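Local coordinates for penicillin binding protein 2X (Streptococcus thermophilus, PDB 5U47) that probably cross-links peptidoglycan strands as a septal cell-wall transpeptidase, binds penicillin, and is probably a target that beta-lactams inactivate by acylation, at residues Y50-I55 with M134-T139; Q263-N268 with K278-V283; N321-G326 with S355-T360; N429-E434 with K454-K459. The protein carries 1 engineered substitution. All blocks are in the same frame, centred on the assembly; numbering follows the deposited sequence.

Interaction 1 of 4, residues Y50-I55 with M134-T139; sequences YSIYAI and MAFEAT
Ala135 O accepts from Tyr53 N at 2.8 Å. Ile52 CA also approaches Ala135 O, as a CA-H...O contact of 3.4 Å. Ala135 N returns a bond to Tyr53 O. Ser51 and Glu137 repeat the pair of hydrogen bonds two residues along. Both are therefore hydrogen-bonded antiparallel pairs, and Tyr50-Ala138, Ile52-Phe136 and Ala54-Met134 are non-hydrogen-bonded pairs. On the face carrying these last three pairs, Ile52 lies beside the Phe136 ring and points the same way. Ile52 CG1 is 3.5 Å from Phe136 CE1. Met134 is bent at chi3 (-64°), and its CE sits 3.7 Å from Ile52 CD1. Met134 SD rests 3.6 Å from Ala54 CB. At the far end Tyr50 CE2 touches Ala138 CB. Helices 72-86 and 116-128 pack on this face. On the other face Tyr53 CE1 meets Glu137 CB at 3.9 Å. The Glu137 carboxylate leads away from strand 50-55 and is bound by Tyr193 OH and Gly204 N. A water joins Ser51 OG to Thr139 OG1. The pairing is a regular antiparallel strand pair with helices packed on one face, within the region matched to the penicillin-binding protein dimerisation domain.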
# COMPACT_ATOMS: atom_id res chain seq x y z
N TYR A 50 29.84 8.70 -11.03
CA TYR A 50 30.66 9.92 -10.98
C TYR A 50 30.85 10.61 -12.31
O TYR A 50 30.85 9.96 -13.36
CB TYR A 50 32.01 9.58 -10.39
CG TYR A 50 31.93 9.04 -8.99
CD1 TYR A 50 31.71 7.69 -8.75
CD2 TYR A 50 32.09 9.88 -7.90
CE1 TYR A 50 31.64 7.19 -7.46
CE2 TYR A 50 32.04 9.39 -6.60
CZ TYR A 50 31.81 8.04 -6.39
OH TYR A 50 31.75 7.53 -5.11
N SER A 51 31.00 11.93 -12.23
CA SER A 51 31.24 12.78 -13.39
C SER A 51 32.62 13.38 -13.20
O SER A 51 32.91 13.96 -12.14
CB SER A 51 30.21 13.90 -13.50
OG SER A 51 28.91 13.38 -13.74
N ILE A 52 33.45 13.26 -14.24
CA ILE A 52 34.84 13.73 -14.19
C ILE A 52 34.97 15.17 -14.70
O ILE A 52 34.36 15.54 -15.71
CB ILE A 52 35.81 12.76 -14.93
CG1 ILE A 52 37.27 13.14 -14.65
CG2 ILE A 52 35.54 12.71 -16.44
CD1 ILE A 52 38.28 12.17 -15.21
N TYR A 53 35.75 15.97 -13.99
CA TYR A 53 36.01 17.37 -14.35
C TYR A 53 37.50 17.65 -14.31
O TYR A 53 38.26 16.95 -13.64
CB TYR A 53 35.32 18.33 -13.37
CG TYR A 53 33.82 18.21 -13.38
CD1 TYR A 53 33.18 17.25 -12.60
CD2 TYR A 53 33.05 19.06 -14.16
CE1 TYR A 53 31.80 17.12 -12.61
CE2 TYR A 53 31.67 18.95 -14.17
CZ TYR A 53 31.04 17.98 -13.39
OH TYR A 53 29.67 17.86 -13.40
N ALA A 54 37.90 18.68 -15.04
CA ALA A 54 39.30 19.11 -15.09
C ALA A 54 39.36 20.62 -14.91
O ALA A 54 38.74 21.36 -15.68
CB ALA A 54 39.94 18.69 -16.41
N ILE A 55 40.04 21.07 -13.86
CA ILE A 55 40.20 22.50 -13.63
C ILE A 55 41.45 22.95 -14.40
O ILE A 55 42.56 22.48 -14.11
CB ILE A 55 40.32 22.85 -12.14
CG1 ILE A 55 38.99 22.56 -11.43
CG2 ILE A 55 40.72 24.33 -11.97
CD1 ILE A 55 39.03 22.82 -9.94
N MET A 134 42.30 17.08 -11.65
CA MET A 134 41.19 16.20 -12.07
C MET A 134 40.33 15.94 -10.85
O MET A 134 40.86 15.77 -9.75
CB MET A 134 41.70 14.89 -12.68
CG MET A 134 42.67 15.09 -13.85
SD MET A 134 41.97 16.01 -15.24
CE MET A 134 40.66 14.90 -15.77
N ALA A 135 39.01 15.94 -11.02
CA ALA A 135 38.12 15.75 -9.88
C ALA A 135 36.86 15.01 -10.28
O ALA A 135 36.53 14.92 -11.46
CB ALA A 135 37.79 17.09 -9.24
N PHE A 136 36.16 14.49 -9.28
CA PHE A 136 34.94 13.72 -9.53
C PHE A 136 33.79 14.19 -8.64
O PHE A 136 33.99 14.40 -7.44
CB PHE A 136 35.20 12.24 -9.28
CG PHE A 136 36.23 11.65 -10.21
CD1 PHE A 136 35.86 11.09 -11.42
CD2 PHE A 136 37.58 11.64 -9.86
CE1 PHE A 136 36.80 10.54 -12.28
CE2 PHE A 136 38.53 11.09 -10.71
CZ PHE A 136 38.14 10.53 -11.92
N GLU A 137 32.61 14.37 -9.24
CA GLU A 137 31.40 14.75 -8.49
C GLU A 137 30.45 13.56 -8.52
O GLU A 137 30.19 12.97 -9.58
CB GLU A 137 30.73 16.02 -9.06
CG GLU A 137 29.53 16.59 -8.26
CD GLU A 137 29.87 17.24 -6.90
OE1 GLU A 137 31.07 17.35 -6.56
OE2 GLU A 137 28.92 17.65 -6.16
N ALA A 138 29.96 13.21 -7.34
CA ALA A 138 29.02 12.11 -7.17
C ALA A 138 27.63 12.52 -7.64
O ALA A 138 27.18 13.63 -7.39
CB ALA A 138 28.97 11.68 -5.72
N THR A 139 26.97 11.61 -8.35
CA THR A 139 25.60 11.79 -8.79
C THR A 139 24.87 10.51 -8.39
O THR A 139 25.26 9.40 -8.77
CB THR A 139 25.48 12.04 -10.30
OG1 THR A 139 26.04 10.94 -11.01
CG2 THR A 139 26.19 13.32 -10.69
O HOH W 1 27.48 10.87 -13.19

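Interaction 2 of 4, residues Q263-N268 with K278-V283; sequences QRPTYN and KGYDWV
Pro265 lays its ring against Tyr280, with Pro265 CG 4.0 Å from Tyr280 CD1. Pro265 CG also sits 3.7 Å from Gly279 O. Tyr280 CG, anti to the backbone N (chi1 -177°), carries the ring back to Pro265. The Tyr280 ring passes obliquely by the proline carbonyl, and Tyr280 CE1 comes within 3.5 Å of Pro265 O. Beyond the ring, Tyr280 OH stands at the edge of the Tyr267 ring, near its plane, 3.3 Å from Tyr267 CD1. That hydroxyl is hydrogen-bonded to Glu152. The peptide bond before Pro265 is cis. It lies where strand 258-264, an outermost strand of the five-stranded antiparallel sheet in the transpeptidase domain, gives way to a loop, and residues 278-283 of that loop come back against the strand end. Gln263 ties the two together through its side-chain amide, which has partners at both ends. Gln263 NE2 donates to Val283 O at 3.0 Å, nearly straight (163°) and close to the amide plane. NE2 also donates to a water that donates in turn to Pro265 O and Asp281 O, and Gln263 OE1 accepts from Arg285 N. Asp281 OD1 accepts from Val283 N, an Asx turn, while Asp281 OD2 forms a salt bridge with Arg285.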
# COMPACT_ATOMS: atom_id res chain seq x y z
N GLN A 263 -0.95 -3.96 -10.15
CA GLN A 263 -2.01 -3.43 -10.98
C GLN A 263 -1.54 -3.37 -12.40
O GLN A 263 -0.35 -3.41 -12.66
CB GLN A 263 -2.45 -2.05 -10.52
CG GLN A 263 -1.51 -0.90 -10.85
CD GLN A 263 -2.04 0.41 -10.28
OE1 GLN A 263 -2.26 0.52 -9.07
NE2 GLN A 263 -2.26 1.38 -11.14
N ARG A 264 -2.51 -3.29 -13.32
CA ARG A 264 -2.27 -3.22 -14.72
C ARG A 264 -3.16 -2.10 -15.26
O ARG A 264 -4.26 -1.92 -14.76
CB ARG A 264 -2.59 -4.55 -15.40
CG ARG A 264 -1.63 -5.70 -15.03
CD ARG A 264 -0.26 -5.44 -15.63
NE ARG A 264 0.71 -6.50 -15.36
CZ ARG A 264 1.39 -6.66 -14.22
NH1 ARG A 264 1.19 -5.86 -13.18
NH2 ARG A 264 2.27 -7.65 -14.09
N PRO A 265 -2.69 -1.33 -16.24
CA PRO A 265 -1.35 -1.46 -16.83
C PRO A 265 -0.28 -0.99 -15.86
O PRO A 265 -0.59 -0.27 -14.92
CB PRO A 265 -1.41 -0.51 -18.05
CG PRO A 265 -2.46 0.47 -17.68
CD PRO A 265 -3.50 -0.33 -16.96
N THR A 266 0.96 -1.40 -16.10
CA THR A 266 2.05 -1.07 -15.20
C THR A 266 3.23 -0.55 -15.98
O THR A 266 3.11 -0.27 -17.18
CB THR A 266 2.42 -2.29 -14.33
OG1 THR A 266 3.32 -1.92 -13.26
CG2 THR A 266 3.04 -3.40 -15.19
N TYR A 267 4.36 -0.38 -15.29
CA TYR A 267 5.60 0.05 -15.91
C TYR A 267 6.82 -0.59 -15.24
O TYR A 267 6.73 -1.12 -14.11
CB TYR A 267 5.74 1.59 -15.85
CG TYR A 267 5.86 2.18 -14.44
CD1 TYR A 267 4.74 2.46 -13.68
CD2 TYR A 267 7.12 2.48 -13.90
CE1 TYR A 267 4.85 3.00 -12.39
CE2 TYR A 267 7.24 3.03 -12.63
CZ TYR A 267 6.09 3.29 -11.88
OH TYR A 267 6.20 3.84 -10.62
N ASN A 268 7.95 -0.54 -15.93
CA ASN A 268 9.22 -1.01 -15.36
C ASN A 268 9.74 0.10 -14.45
O ASN A 268 10.01 1.22 -14.92
CB ASN A 268 10.22 -1.31 -16.47
CG ASN A 268 11.53 -1.87 -15.95
OD1 ASN A 268 12.13 -1.32 -15.01
ND2 ASN A 268 11.97 -2.97 -16.54
N LYS A 278 0.09 4.16 -24.52
CA LYS A 278 -1.31 4.53 -24.66
C LYS A 278 -2.13 3.69 -23.70
O LYS A 278 -1.94 2.49 -23.62
CB LYS A 278 -1.82 4.30 -26.08
CG LYS A 278 -3.29 4.65 -26.24
CD LYS A 278 -3.69 4.72 -27.70
CE LYS A 278 -5.10 5.26 -27.83
NZ LYS A 278 -5.41 5.51 -29.25
N GLY A 279 -3.03 4.32 -22.97
CA GLY A 279 -3.88 3.61 -22.02
C GLY A 279 -3.29 3.53 -20.63
O GLY A 279 -3.98 3.11 -19.71
N TYR A 280 -2.03 3.95 -20.43
CA TYR A 280 -1.49 3.90 -19.08
C TYR A 280 -2.36 4.77 -18.16
O TYR A 280 -2.76 5.86 -18.54
CB TYR A 280 -0.01 4.31 -18.98
CG TYR A 280 0.47 4.16 -17.56
CD1 TYR A 280 0.63 2.88 -16.99
CD2 TYR A 280 0.68 5.27 -16.73
CE1 TYR A 280 1.03 2.73 -15.68
CE2 TYR A 280 1.08 5.12 -15.41
CZ TYR A 280 1.25 3.85 -14.90
OH TYR A 280 1.63 3.67 -13.61
N ASP A 281 -2.66 4.25 -16.97
CA ASP A 281 -3.50 4.90 -15.99
C ASP A 281 -2.65 5.17 -14.77
O ASP A 281 -2.10 4.23 -14.18
CB ASP A 281 -4.65 3.95 -15.63
CG ASP A 281 -5.75 4.61 -14.77
OD1 ASP A 281 -5.51 5.66 -14.13
OD2 ASP A 281 -6.86 4.05 -14.73
N TRP A 282 -2.55 6.44 -14.38
CA TRP A 282 -1.73 6.86 -13.25
C TRP A 282 -2.38 6.66 -11.88
O TRP A 282 -1.73 6.86 -10.87
CB TRP A 282 -1.37 8.34 -13.42
CG TRP A 282 -0.44 8.59 -14.58
CD1 TRP A 282 -0.78 8.80 -15.88
CD2 TRP A 282 0.99 8.64 -14.52
NE1 TRP A 282 0.35 8.96 -16.64
CE2 TRP A 282 1.45 8.88 -15.83
CE3 TRP A 282 1.92 8.50 -13.49
CZ2 TRP A 282 2.81 8.99 -16.14
CZ3 TRP A 282 3.27 8.61 -13.80
CH2 TRP A 282 3.70 8.86 -15.11
N VAL A 283 -3.64 6.25 -11.84
CA VAL A 283 -4.36 6.12 -10.56
C VAL A 283 -3.93 4.86 -9.84
O VAL A 283 -3.82 3.80 -10.46
CB VAL A 283 -5.89 6.13 -10.81
CG1 VAL A 283 -6.65 5.98 -9.51
CG2 VAL A 283 -6.31 7.45 -11.48
O HOH W 2 -2.22 1.65 -14.09

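Interaction 3 of 4, residues N321-G326 with S355-T360; sequences NGIKVG and SNVGMT
Strand 323-325 passes helix 356-360 at 53° with the segment axes 9.5 Å apart, and the backbones come nearest at Gly322 and Val357. Here the helix meets the backbone of the other segment directly: Val357 CG2 lies 3.8 Å from Gly322 CA. Further along, Thr360 CG2 is the shared point of contact. Ile323 CG2 approaches Thr360 CG2 at 3.9 Å, and Val325 CG2 reaches Thr360 CG2 at 4.1 Å. Both side chains meet the threonine at a slant. The Thr360 hydroxyl is turned back into its own helix, which leaves CG2 as the atom that meets the strand. Thr360 OG1 is anti to the carbonyl carbon (chi1 -59°) and donates to Asn356 O at 2.7 Å. Thr360 N reaches the same oxygen from the opposite face of the carbonyl plane. The contact across the segments is wholly apolar, while the polar work lies inside the helix start. Ser355 is the N-cap, and its OG accepts from Gly358 N at 3.1 Å (166°). Asp332 and Tyr317 also bond to that hydroxyl. Asn356 OD1 accepts from Lys298 NZ, consistent with the SxN and SxxK motifs of the penicillin-binding transpeptidases. The strand is one arm of a two-stranded hairpin with 328-330, whose Ile330 touches both Ile323 and Thr360. Elsewhere on helix 356-366, Met359 packs on helix 297-308.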
# COMPACT_ATOMS: atom_id res chain seq x y z
N ASN A 321 -39.93 -11.94 -10.55
CA ASN A 321 -40.45 -10.59 -10.75
C ASN A 321 -39.49 -9.53 -10.25
O ASN A 321 -39.81 -8.34 -10.28
CB ASN A 321 -41.80 -10.44 -10.04
CG ASN A 321 -42.88 -11.30 -10.67
OD1 ASN A 321 -43.67 -11.92 -9.96
ND2 ASN A 321 -42.91 -11.35 -11.99
N GLY A 322 -38.30 -9.95 -9.82
CA GLY A 322 -37.35 -9.01 -9.25
C GLY A 322 -37.90 -8.47 -7.95
O GLY A 322 -38.78 -9.08 -7.33
N ILE A 323 -37.41 -7.31 -7.55
CA ILE A 323 -37.85 -6.67 -6.33
C ILE A 323 -37.74 -5.17 -6.54
O ILE A 323 -36.79 -4.69 -7.15
CB ILE A 323 -37.07 -7.15 -5.08
CG1 ILE A 323 -37.68 -6.55 -3.82
CG2 ILE A 323 -35.59 -6.81 -5.17
CD1 ILE A 323 -37.16 -7.17 -2.54
N LYS A 324 -38.73 -4.44 -6.03
CA LYS A 324 -38.80 -3.00 -6.24
C LYS A 324 -38.49 -2.26 -4.94
O LYS A 324 -39.05 -2.57 -3.90
CB LYS A 324 -40.19 -2.65 -6.75
CG LYS A 324 -40.23 -1.50 -7.73
CD LYS A 324 -41.65 -1.24 -8.21
CE LYS A 324 -41.69 -0.44 -9.51
NZ LYS A 324 -40.85 0.80 -9.46
N VAL A 325 -37.58 -1.29 -5.02
CA VAL A 325 -37.22 -0.46 -3.87
C VAL A 325 -37.35 0.98 -4.33
O VAL A 325 -36.64 1.41 -5.24
CB VAL A 325 -35.78 -0.73 -3.39
CG1 VAL A 325 -35.41 0.24 -2.27
CG2 VAL A 325 -35.65 -2.17 -2.94
N GLY A 326 -38.24 1.72 -3.68
CA GLY A 326 -38.52 3.09 -4.07
C GLY A 326 -39.15 3.03 -5.45
O GLY A 326 -40.17 2.37 -5.64
N SER A 355 -27.51 -13.87 -6.48
CA SER A 355 -28.82 -13.27 -6.72
C SER A 355 -28.96 -11.92 -6.00
O SER A 355 -28.99 -11.88 -4.78
CB SER A 355 -29.92 -14.21 -6.23
OG SER A 355 -31.20 -13.60 -6.29
N ASN A 356 -29.04 -10.84 -6.78
CA ASN A 356 -29.28 -9.49 -6.22
C ASN A 356 -30.61 -9.42 -5.46
O ASN A 356 -30.72 -8.72 -4.45
CB ASN A 356 -29.31 -8.43 -7.32
CG ASN A 356 -27.96 -8.12 -7.90
OD1 ASN A 356 -26.92 -8.53 -7.38
ND2 ASN A 356 -27.97 -7.37 -8.97
N VAL A 357 -31.62 -10.12 -5.97
CA VAL A 357 -32.95 -10.15 -5.36
C VAL A 357 -32.89 -10.79 -3.98
O VAL A 357 -33.41 -10.23 -3.00
CB VAL A 357 -33.96 -10.90 -6.25
CG1 VAL A 357 -35.28 -11.09 -5.54
CG2 VAL A 357 -34.16 -10.17 -7.58
N GLY A 358 -32.25 -11.95 -3.90
CA GLY A 358 -32.12 -12.67 -2.64
C GLY A 358 -31.38 -11.84 -1.61
O GLY A 358 -31.76 -11.80 -0.44
N MET A 359 -30.33 -11.15 -2.05
CA MET A 359 -29.55 -10.33 -1.12
C MET A 359 -30.34 -9.09 -0.70
O MET A 359 -30.36 -8.72 0.46
CB MET A 359 -28.18 -9.99 -1.71
CG MET A 359 -27.26 -11.18 -1.95
SD MET A 359 -27.15 -12.45 -0.67
CE MET A 359 -28.44 -13.60 -1.08
N THR A 360 -31.02 -8.47 -1.65
CA THR A 360 -31.85 -7.31 -1.33
C THR A 360 -32.93 -7.72 -0.30
O THR A 360 -33.20 -6.98 0.63
CB THR A 360 -32.48 -6.73 -2.58
OG1 THR A 360 -31.44 -6.33 -3.47
CG2 THR A 360 -33.37 -5.53 -2.24

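Interaction 4 of 4, residues N429-E434 with K454-K459; sequences NGIMLE and KEVIGK
Ile431 and Val456 form the apolar centre, and their contact is tight: Ile431 CG2 is 3.5 Å from Val456 CG1. Leu433 crosses Val456 at a slant, its CD2 4.0 Å from Val456 CG2. A second apolar contact joins Met432 and Ile457. Met432 is bent at chi3 (73°), and its CE lies 3.8 Å from Ile457 CD1. Met432 also packs on helix 416-427. The backbones between these side chains form a short, weakly bonded two-stranded antiparallel sheet, in which Leu433 and Val456 are a non-hydrogen-bonded pair. Met432 N donates to Gly458 O with a bent approach. Ile457 N donates to Met432 O almost straight (176°), at 2.9 Å. Glu434 N then bonds to Glu455 O at 3.0 Å. A water links Glu434 O to Glu455 N beyond this bond. The two glutamates lie side by side and point the same way, with their carboxylate planes turned 58° apart. Glu455 OE1 sits 3.4 Å from Glu434 CG. The like charges are eased, probably, by Arg610, which makes a salt bridge with Glu455 OE2 and a long, weak ion pair with Glu434. At the other end Lys459 CG lies 3.4 Å from Gly430 O. Lys459 N bonds to Asp654, and Ile431 and Lys459 touch Tyr656, in the region matched to the second PASTA domain.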
# COMPACT_ATOMS: atom_id res chain seq x y z
N ASN A 429 -11.97 -14.67 12.18
CA ASN A 429 -12.96 -14.89 13.25
C ASN A 429 -13.79 -13.67 13.67
O ASN A 429 -14.15 -13.50 14.84
CB ASN A 429 -12.24 -15.50 14.47
CG ASN A 429 -11.57 -16.83 14.14
OD1 ASN A 429 -10.36 -16.99 14.31
ND2 ASN A 429 -12.34 -17.76 13.61
N GLY A 430 -14.11 -12.82 12.70
CA GLY A 430 -14.89 -11.63 12.94
C GLY A 430 -14.10 -10.39 13.34
O GLY A 430 -14.67 -9.31 13.37
N ILE A 431 -12.80 -10.55 13.59
CA ILE A 431 -11.91 -9.49 14.10
C ILE A 431 -11.19 -8.79 12.95
O ILE A 431 -10.31 -9.36 12.32
CB ILE A 431 -10.87 -10.10 15.08
CG1 ILE A 431 -11.60 -10.85 16.20
CG2 ILE A 431 -9.94 -9.03 15.65
CD1 ILE A 431 -10.70 -11.76 17.01
N MET A 432 -11.56 -7.54 12.72
CA MET A 432 -11.03 -6.77 11.62
C MET A 432 -9.62 -6.27 11.95
O MET A 432 -9.35 -5.84 13.09
CB MET A 432 -11.97 -5.60 11.31
CG MET A 432 -11.77 -5.01 9.94
SD MET A 432 -13.21 -4.02 9.42
CE MET A 432 -12.89 -2.64 10.49
N LEU A 433 -8.76 -6.33 10.93
CA LEU A 433 -7.36 -5.94 11.02
C LEU A 433 -7.06 -4.82 10.06
O LEU A 433 -7.69 -4.69 9.00
CB LEU A 433 -6.46 -7.13 10.66
CG LEU A 433 -6.63 -8.43 11.44
CD1 LEU A 433 -5.71 -9.53 10.93
CD2 LEU A 433 -6.37 -8.20 12.91
N GLU A 434 -6.09 -3.99 10.44
CA GLU A 434 -5.62 -2.91 9.57
C GLU A 434 -4.65 -3.53 8.54
O GLU A 434 -3.69 -4.21 8.93
CB GLU A 434 -4.89 -1.87 10.41
CG GLU A 434 -4.33 -0.68 9.65
CD GLU A 434 -5.38 0.34 9.21
OE1 GLU A 434 -6.60 0.07 9.20
OE2 GLU A 434 -4.94 1.45 8.86
N LYS A 454 0.37 -7.27 14.15
CA LYS A 454 -0.99 -7.00 13.68
C LYS A 454 -1.72 -5.94 14.51
O LYS A 454 -1.49 -5.81 15.72
CB LYS A 454 -1.82 -8.28 13.64
CG LYS A 454 -2.29 -8.78 14.98
CD LYS A 454 -3.01 -10.10 14.84
CE LYS A 454 -3.54 -10.55 16.19
NZ LYS A 454 -4.13 -11.90 16.04
N GLU A 455 -2.60 -5.20 13.85
CA GLU A 455 -3.39 -4.15 14.46
C GLU A 455 -4.88 -4.48 14.38
O GLU A 455 -5.48 -4.42 13.30
CB GLU A 455 -3.09 -2.81 13.78
CG GLU A 455 -3.80 -1.62 14.43
CD GLU A 455 -3.59 -0.28 13.71
OE1 GLU A 455 -2.88 -0.20 12.68
OE2 GLU A 455 -4.16 0.73 14.21
N VAL A 456 -5.49 -4.79 15.52
CA VAL A 456 -6.92 -5.10 15.61
C VAL A 456 -7.66 -3.77 15.66
O VAL A 456 -7.33 -2.91 16.47
CB VAL A 456 -7.23 -5.95 16.85
CG1 VAL A 456 -8.72 -6.10 17.07
CG2 VAL A 456 -6.52 -7.31 16.76
N ILE A 457 -8.65 -3.59 14.79
CA ILE A 457 -9.34 -2.30 14.70
C ILE A 457 -10.85 -2.34 14.84
O ILE A 457 -11.49 -1.29 14.72
CB ILE A 457 -8.98 -1.58 13.38
CG1 ILE A 457 -9.34 -2.45 12.19
CG2 ILE A 457 -7.50 -1.25 13.36
CD1 ILE A 457 -9.23 -1.73 10.87
N GLY A 458 -11.40 -3.54 15.08
CA GLY A 458 -12.84 -3.69 15.27
C GLY A 458 -13.31 -5.12 15.19
O GLY A 458 -12.53 -6.06 14.98
N LYS A 459 -14.61 -5.29 15.37
CA LYS A 459 -15.23 -6.60 15.31
C LYS A 459 -16.66 -6.44 14.79
O LYS A 459 -17.61 -6.33 15.57
CB LYS A 459 -15.19 -7.28 16.68
CG LYS A 459 -15.72 -8.70 16.58
CD LYS A 459 -15.38 -9.57 17.76
CE LYS A 459 -15.86 -10.99 17.48
NZ LYS A 459 -15.89 -11.76 18.75
O HOH W 3 -13.57 -14.04 17.47
O HOH W 4 -2.84 -5.79 11.06

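Interaction 1 belongs to the dimerisation family region, while interactions 2, 3 and 4 lie in the transpeptidase region. Interactions 1 and 3 are farthest apart, their centres about 73 Å distant on opposite sides of the chain's centre. All four are partly buried. Interaction 1 is a regular strand pair, and interaction 4 a shorter, irregular one; both combine backbone bonds with apolar side chains. Interaction 2 packs a proline and two tyrosines, with one amide hydrogen bond and a bridging water, where a strand end meets a loop. Interaction 3 joins a hairpin to a helix purely by apolar contact, and includes the asparagine of the probable SxN motif. Interaction 4 also reaches the PASTA regions.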